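Putative amidohydrolase (Unidentified, PDB 3MKV) probably acts as a zinc-dependent prolidase of the amidohydrolase superfamily, hydrolysing dipeptides that end in proline. Local coordinates at residues I62-L75 with G322-Q335. Sequence-based numbering, arbitrary orientation.
Sequences IDLHVHVVAIEFNL and GFGTDLLGEAQRLQ. With ZN (zinc ion), chain I.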
# COMPACT_ATOMS: atom_id res chain seq x y z
N ILE A 62 12.66 -12.20 -44.31
CA ILE A 62 11.85 -11.92 -43.12
C ILE A 62 12.06 -13.01 -42.06
O ILE A 62 11.91 -14.19 -42.33
CB ILE A 62 10.35 -11.84 -43.50
CG1 ILE A 62 10.16 -10.86 -44.67
CG2 ILE A 62 9.49 -11.47 -42.29
CD1 ILE A 62 8.71 -10.62 -45.07
N ASP A 63 12.41 -12.60 -40.84
CA ASP A 63 12.48 -13.56 -39.72
C ASP A 63 11.37 -13.30 -38.70
O ASP A 63 11.27 -12.21 -38.12
CB ASP A 63 13.85 -13.56 -39.05
CG ASP A 63 13.98 -14.66 -38.01
OD1 ASP A 63 12.95 -15.08 -37.45
OD2 ASP A 63 15.12 -15.10 -37.73
N LEU A 64 10.53 -14.32 -38.49
CA LEU A 64 9.29 -14.17 -37.74
C LEU A 64 9.44 -14.41 -36.25
O LEU A 64 8.48 -14.30 -35.50
CB LEU A 64 8.21 -15.12 -38.29
CG LEU A 64 7.50 -14.74 -39.59
CD1 LEU A 64 6.42 -15.78 -39.93
CD2 LEU A 64 6.89 -13.34 -39.47
N HIS A 65 10.65 -14.73 -35.82
CA HIS A 65 10.87 -15.01 -34.40
C HIS A 65 12.28 -14.67 -33.94
O HIS A 65 13.16 -15.51 -33.92
CB HIS A 65 10.54 -16.47 -34.07
CG HIS A 65 10.33 -16.73 -32.62
ND1 HIS A 65 9.15 -17.23 -32.12
CD2 HIS A 65 11.13 -16.52 -31.55
CE1 HIS A 65 9.23 -17.33 -30.80
NE2 HIS A 65 10.43 -16.90 -30.43
N VAL A 66 12.49 -13.42 -33.56
CA VAL A 66 13.76 -13.04 -32.97
C VAL A 66 13.52 -12.40 -31.62
O VAL A 66 12.40 -12.00 -31.29
CB VAL A 66 14.56 -12.04 -33.89
CG1 VAL A 66 14.81 -12.64 -35.25
CG2 VAL A 66 13.81 -10.73 -34.04
N HIS A 67 14.57 -12.33 -30.82
CA HIS A 67 14.58 -11.50 -29.62
C HIS A 67 15.77 -10.56 -29.69
O HIS A 67 16.92 -10.96 -29.50
CB HIS A 67 14.64 -12.37 -28.37
CG HIS A 67 13.48 -13.30 -28.25
ND1 HIS A 67 12.23 -12.88 -27.83
CD2 HIS A 67 13.36 -14.63 -28.49
CE1 HIS A 67 11.40 -13.91 -27.82
NE2 HIS A 67 12.06 -14.98 -28.22
N VAL A 68 15.51 -9.31 -29.99
CA VAL A 68 16.60 -8.37 -30.17
C VAL A 68 17.33 -8.10 -28.86
O VAL A 68 18.54 -7.86 -28.86
CB VAL A 68 16.12 -7.07 -30.86
CG1 VAL A 68 17.07 -5.93 -30.55
CG2 VAL A 68 16.01 -7.30 -32.37
N VAL A 69 16.62 -8.15 -27.73
CA VAL A 69 17.27 -7.83 -26.47
C VAL A 69 17.74 -9.06 -25.72
O VAL A 69 18.16 -8.95 -24.57
CB VAL A 69 16.41 -6.94 -25.53
CG1 VAL A 69 15.77 -5.81 -26.32
CG2 VAL A 69 15.38 -7.76 -24.77
N ALA A 70 17.67 -10.22 -26.36
CA ALA A 70 18.24 -11.44 -25.79
C ALA A 70 19.74 -11.40 -26.01
O ALA A 70 20.27 -12.15 -26.83
CB ALA A 70 17.64 -12.66 -26.43
N ILE A 71 20.40 -10.52 -25.27
CA ILE A 71 21.82 -10.23 -25.48
C ILE A 71 22.73 -11.27 -24.84
O ILE A 71 23.95 -11.24 -25.05
CB ILE A 71 22.21 -8.82 -24.95
CG1 ILE A 71 21.96 -8.72 -23.44
CG2 ILE A 71 21.44 -7.73 -25.68
CD1 ILE A 71 22.58 -7.47 -22.81
N GLU A 72 22.15 -12.17 -24.05
CA GLU A 72 22.88 -13.35 -23.59
C GLU A 72 21.98 -14.56 -23.36
O GLU A 72 20.75 -14.44 -23.40
CB GLU A 72 23.76 -13.07 -22.37
CG GLU A 72 23.50 -11.76 -21.63
CD GLU A 72 24.33 -11.65 -20.35
OE1 GLU A 72 24.95 -10.59 -20.11
OE2 GLU A 72 24.36 -12.64 -19.59
N PHE A 73 22.60 -15.71 -23.12
CA PHE A 73 21.88 -16.97 -22.88
C PHE A 73 21.06 -17.00 -21.57
O PHE A 73 20.08 -17.73 -21.47
CB PHE A 73 22.85 -18.16 -22.91
CG PHE A 73 23.27 -18.59 -24.30
CD1 PHE A 73 24.45 -18.12 -24.85
CD2 PHE A 73 22.48 -19.46 -25.04
CE1 PHE A 73 24.84 -18.52 -26.13
CE2 PHE A 73 22.86 -19.85 -26.33
CZ PHE A 73 24.04 -19.38 -26.86
N ASN A 74 21.48 -16.23 -20.58
CA ASN A 74 20.77 -16.19 -19.30
C ASN A 74 19.77 -15.02 -19.24
O ASN A 74 20.11 -13.88 -18.89
CB ASN A 74 21.77 -16.13 -18.14
CG ASN A 74 21.09 -16.16 -16.77
OD1 ASN A 74 19.86 -16.18 -16.66
ND2 ASN A 74 21.90 -16.16 -15.72
N LEU A 75 18.52 -15.33 -19.56
CA LEU A 75 17.49 -14.31 -19.74
C LEU A 75 17.07 -13.66 -18.42
O LEU A 75 16.90 -12.45 -18.35
CB LEU A 75 16.30 -14.91 -20.48
CG LEU A 75 16.69 -15.46 -21.86
CD1 LEU A 75 15.48 -16.04 -22.59
CD2 LEU A 75 17.34 -14.38 -22.69
N GLY A 322 6.32 -20.54 -41.55
CA GLY A 322 7.06 -19.29 -41.67
C GLY A 322 8.51 -19.53 -41.29
O GLY A 322 8.87 -20.62 -40.87
N PHE A 323 9.34 -18.51 -41.41
CA PHE A 323 10.76 -18.66 -41.10
C PHE A 323 11.08 -18.01 -39.76
O PHE A 323 10.68 -16.87 -39.50
CB PHE A 323 11.59 -18.06 -42.24
CG PHE A 323 13.07 -18.09 -42.02
CD1 PHE A 323 13.87 -19.03 -42.66
CD2 PHE A 323 13.69 -17.14 -41.21
CE1 PHE A 323 15.25 -19.05 -42.47
CE2 PHE A 323 15.07 -17.15 -41.02
CZ PHE A 323 15.85 -18.11 -41.66
N GLY A 324 11.78 -18.73 -38.90
CA GLY A 324 12.17 -18.18 -37.62
C GLY A 324 13.44 -18.79 -37.09
O GLY A 324 13.84 -19.87 -37.52
N THR A 325 14.07 -18.11 -36.14
CA THR A 325 15.37 -18.54 -35.63
C THR A 325 15.40 -18.68 -34.11
O THR A 325 15.86 -19.71 -33.60
CB THR A 325 16.52 -17.61 -36.14
OG1 THR A 325 16.28 -16.26 -35.74
CG2 THR A 325 16.64 -17.67 -37.68
N ASP A 326 14.94 -17.65 -33.39
CA ASP A 326 14.85 -17.68 -31.91
C ASP A 326 16.20 -17.89 -31.22
O ASP A 326 16.31 -18.67 -30.28
CB ASP A 326 13.87 -18.77 -31.45
CG ASP A 326 13.49 -18.63 -29.98
OD1 ASP A 326 13.59 -17.52 -29.43
OD2 ASP A 326 13.09 -19.65 -29.37
N LEU A 327 17.23 -17.17 -31.67
CA LEU A 327 18.57 -17.33 -31.12
C LEU A 327 18.89 -16.35 -29.97
O LEU A 327 18.30 -15.27 -29.89
CB LEU A 327 19.61 -17.19 -32.24
CG LEU A 327 19.64 -18.32 -33.29
CD1 LEU A 327 20.24 -17.88 -34.61
CD2 LEU A 327 20.37 -19.56 -32.76
N LEU A 328 19.84 -16.73 -29.12
CA LEU A 328 20.18 -15.95 -27.93
C LEU A 328 21.66 -15.58 -27.89
O LEU A 328 22.50 -16.30 -28.41
CB LEU A 328 19.84 -16.72 -26.65
CG LEU A 328 18.49 -17.44 -26.58
CD1 LEU A 328 18.41 -18.33 -25.35
CD2 LEU A 328 17.32 -16.45 -26.60
N GLY A 329 21.97 -14.46 -27.25
CA GLY A 329 23.36 -14.08 -26.98
C GLY A 329 24.29 -14.14 -28.18
O GLY A 329 24.04 -13.53 -29.22
N GLU A 330 25.36 -14.89 -27.99
CA GLU A 330 26.41 -15.09 -28.96
C GLU A 330 25.92 -15.80 -30.20
O GLU A 330 26.41 -15.57 -31.29
CB GLU A 330 27.54 -15.89 -28.33
CG GLU A 330 28.35 -15.13 -27.29
CD GLU A 330 27.75 -15.14 -25.89
OE1 GLU A 330 26.60 -15.57 -25.69
OE2 GLU A 330 28.46 -14.71 -24.96
N ALA A 331 24.98 -16.70 -30.00
CA ALA A 331 24.44 -17.58 -31.04
C ALA A 331 23.62 -16.84 -32.08
O ALA A 331 23.41 -17.34 -33.19
CB ALA A 331 23.61 -18.66 -30.42
N GLN A 332 23.13 -15.65 -31.72
CA GLN A 332 22.42 -14.82 -32.66
C GLN A 332 23.15 -14.75 -34.00
O GLN A 332 22.54 -14.50 -35.03
CB GLN A 332 22.23 -13.41 -32.11
CG GLN A 332 21.33 -13.34 -30.89
CD GLN A 332 20.22 -12.32 -31.03
OE1 GLN A 332 19.83 -11.96 -32.13
NE2 GLN A 332 19.69 -11.86 -29.89
N ARG A 333 24.46 -14.98 -33.98
CA ARG A 333 25.23 -14.86 -35.22
C ARG A 333 24.87 -15.95 -36.24
O ARG A 333 25.21 -15.83 -37.43
CB ARG A 333 26.72 -14.92 -34.92
CG ARG A 333 27.35 -16.24 -35.31
CD ARG A 333 27.52 -17.17 -34.14
NE ARG A 333 28.87 -17.08 -33.59
CZ ARG A 333 29.50 -18.09 -33.00
NH1 ARG A 333 28.91 -19.28 -32.88
NH2 ARG A 333 30.73 -17.92 -32.53
N LEU A 334 24.17 -16.99 -35.77
CA LEU A 334 23.89 -18.20 -36.55
C LEU A 334 22.58 -18.14 -37.32
O LEU A 334 22.23 -19.08 -38.03
CB LEU A 334 23.90 -19.44 -35.64
CG LEU A 334 25.25 -19.82 -35.03
CD1 LEU A 334 25.07 -20.73 -33.82
CD2 LEU A 334 26.15 -20.49 -36.07
N GLN A 335 21.86 -17.04 -37.19
CA GLN A 335 20.58 -16.88 -37.86
C GLN A 335 20.50 -17.52 -39.26
O GLN A 335 19.60 -18.31 -39.53
CB GLN A 335 20.25 -15.39 -37.94
CG GLN A 335 18.82 -15.07 -38.28
CD GLN A 335 18.57 -13.58 -38.21
OE1 GLN A 335 19.51 -12.79 -38.34
NE2 GLN A 335 17.32 -13.18 -38.00
ZN ZN I . 11.42 -16.91 -28.64
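Metal ligation joins H65 and H67 to D326: both histidines bind zinc through NE2, that of H65 at 2.0 Å. OD1 of D326 completes the trio at 2.4 Å from zinc and sits in the plane of the H67 ring, at its CD2–NE2 edge. Second-shell bonds steady both rings, from H65 ND1 to E253 and from H67 ND1 to the G109 carbonyl.

Backbone bonds set the loop against the strand end, L64 N giving to F323 O (2.7 Å) and D326 N to H65 O, placing D326 next to the two zinc-binding histidines.

Among side-chain bonds, D63 divides its carboxylate. With CG anti to the backbone N (chi1 -173°), OD1 closes an Asx turn onto H65 N. OD2 takes T325 OG1 (2.6 Å) from the syn side, near the carboxylate plane, and Q335 NE2 from the anti side, tilted 28° out of it. Q332 NE2 bridges H67 O and A70 O; G329 N reaches the latter (2.9 Å) from the opposite face.

Apolar contacts are F73 CZ on A331 CB (3.7 Å) and A70 CB on L328 CD2; L328 O lies over one F73 face, near its rim.

The HxH pair at the end of the first barrel strand, joined by a later aspartate, is the signature metal site of amidohydrolase TIM barrels, completed here by carboxylated K193.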